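Local coordinates for Phenylalanine/tyrosine ammonia-lyase (Rhodosporidium toruloides, PDB 1Y2M), which catalyses the non-oxidative deamination of L-phenylalanine and L-tyrosine to trans-cinnamic and p-coumaric acid, working as a homotetramer, at residues 540-545 / 655-660. Residues are numbered along the deposited sequence; the frame is centred on the assembly and turned at random.
Sequences IEFEFK and LSYLSP
Tyr657 reaches out of the loop between helices 619-646 and 662-672 and presents the face of its ring to the edge of Phe542 on the long helix 506-560. The pair is T-shaped, ring planes at 89°, with CD2 of Phe542 over the tyrosine ring centre, 3.7 Å from CD1 of Tyr657. Farther out, CB of Phe542 sits 3.7 Å from CZ of Tyr657, while CB of Ser656 lies off-centre over the opposite face. The phenol ends on Glu543, where OH of Tyr657 donates a 2.6 Å hydrogen bond to OE2, arriving on the anti side and 32° out of the carboxylate plane. A bend at chi2 (-65°) of Glu543 turns its carboxylate back toward that hydroxyl. A water donates to OE2 of Glu543 and also bonds OG of Ser656, and Lys546 forms a salt bridge with the same carboxylate oxygen. A phenylalanine in place of Tyr657 could keep the ring contact but would probably cost Glu543 its phenol donor, leaving the carboxylate to Lys546 and the water. Away from the cinnamate-binding residues, helix and loop are joined by one tyrosine, its face against Phe542 and its hydroxyl giving Glu543 a short, probably charge-strengthened hydrogen bond.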
# COMPACT_ATOMS: atom_id res chain seq x y z
N ILE B 540 -0.14 15.84 42.15
CA ILE B 540 -0.25 17.22 42.66
C ILE B 540 -1.72 17.64 42.87
O ILE B 540 -2.09 18.19 43.91
CB ILE B 540 0.48 18.22 41.72
CG1 ILE B 540 1.97 18.03 41.86
CG2 ILE B 540 0.11 19.65 42.02
CD1 ILE B 540 2.80 18.70 40.72
N GLU B 541 -2.55 17.32 41.89
CA GLU B 541 -3.98 17.58 42.01
C GLU B 541 -4.56 16.87 43.23
O GLU B 541 -5.29 17.47 44.01
CB GLU B 541 -4.71 17.12 40.77
CG GLU B 541 -6.21 17.20 40.85
CD GLU B 541 -6.91 16.61 39.62
OE1 GLU B 541 -6.29 16.50 38.54
OE2 GLU B 541 -8.08 16.21 39.74
N PHE B 542 -4.20 15.61 43.41
CA PHE B 542 -4.68 14.86 44.57
C PHE B 542 -4.19 15.44 45.90
O PHE B 542 -4.98 15.55 46.85
CB PHE B 542 -4.25 13.41 44.47
CG PHE B 542 -5.12 12.57 43.55
CD1 PHE B 542 -6.01 13.14 42.66
CD2 PHE B 542 -5.02 11.19 43.60
CE1 PHE B 542 -6.79 12.34 41.79
CE2 PHE B 542 -5.79 10.40 42.76
CZ PHE B 542 -6.67 10.97 41.86
N GLU B 543 -2.91 15.82 45.97
CA GLU B 543 -2.39 16.46 47.20
C GLU B 543 -3.09 17.76 47.51
O GLU B 543 -3.44 18.03 48.67
CB GLU B 543 -0.88 16.72 47.12
CG GLU B 543 -0.08 15.46 47.05
CD GLU B 543 -0.20 14.64 48.30
OE1 GLU B 543 0.07 15.17 49.39
OE2 GLU B 543 -0.62 13.47 48.21
N PHE B 544 -3.34 18.55 46.45
CA PHE B 544 -4.08 19.81 46.58
C PHE B 544 -5.50 19.57 47.14
O PHE B 544 -5.93 20.22 48.09
CB PHE B 544 -4.18 20.47 45.21
CG PHE B 544 -5.02 21.72 45.23
CD1 PHE B 544 -4.47 22.92 45.57
CD2 PHE B 544 -6.34 21.67 44.85
CE1 PHE B 544 -5.27 24.07 45.58
CE2 PHE B 544 -7.14 22.81 44.89
CZ PHE B 544 -6.58 24.00 45.24
N LYS B 545 -6.23 18.64 46.53
CA LYS B 545 -7.59 18.34 46.93
C LYS B 545 -7.66 17.89 48.42
O LYS B 545 -8.63 18.21 49.12
CB LYS B 545 -8.19 17.27 46.02
CG LYS B 545 -8.55 17.79 44.66
CD LYS B 545 -9.06 16.70 43.74
CE LYS B 545 -9.50 17.30 42.39
NZ LYS B 545 -10.15 16.27 41.50
N LEU B 655 4.00 8.21 44.22
CA LEU B 655 4.26 6.92 44.87
C LEU B 655 3.14 6.56 45.85
O LEU B 655 3.02 5.40 46.24
CB LEU B 655 5.61 6.95 45.57
CG LEU B 655 6.77 7.26 44.65
CD1 LEU B 655 8.05 7.42 45.45
CD2 LEU B 655 6.97 6.22 43.57
N SER B 656 2.37 7.55 46.27
CA SER B 656 1.21 7.34 47.18
C SER B 656 -0.03 6.75 46.49
O SER B 656 -0.94 6.24 47.18
CB SER B 656 0.79 8.66 47.83
OG SER B 656 1.79 9.13 48.71
N TYR B 657 -0.10 6.83 45.16
CA TYR B 657 -1.30 6.51 44.46
C TYR B 657 -1.13 5.47 43.38
O TYR B 657 -2.10 4.83 43.01
CB TYR B 657 -1.87 7.78 43.82
CG TYR B 657 -2.12 8.89 44.81
CD1 TYR B 657 -3.15 8.82 45.74
CD2 TYR B 657 -1.33 10.03 44.80
CE1 TYR B 657 -3.37 9.85 46.65
CE2 TYR B 657 -1.51 11.04 45.72
CZ TYR B 657 -2.52 10.96 46.63
OH TYR B 657 -2.70 11.99 47.53
N LEU B 658 0.09 5.33 42.85
CA LEU B 658 0.31 4.38 41.77
C LEU B 658 0.03 2.97 42.26
O LEU B 658 0.28 2.66 43.43
CB LEU B 658 1.75 4.42 41.28
CG LEU B 658 2.07 5.61 40.40
CD1 LEU B 658 3.54 5.82 40.37
CD2 LEU B 658 1.58 5.40 39.07
N SER B 659 -0.39 2.11 41.34
CA SER B 659 -0.36 0.66 41.57
C SER B 659 1.00 0.26 41.97
O SER B 659 1.94 0.80 41.44
CB SER B 659 -0.63 -0.13 40.28
OG SER B 659 -2.01 -0.27 40.17
N PRO B 660 1.12 -0.78 42.82
CA PRO B 660 2.47 -1.26 43.09
C PRO B 660 3.24 -1.74 41.87
O PRO B 660 4.47 -1.69 41.87
CB PRO B 660 2.25 -2.42 44.07
CG PRO B 660 0.85 -2.78 43.94
CD PRO B 660 0.12 -1.51 43.62
O HOH W 1 1.20 11.74 49.34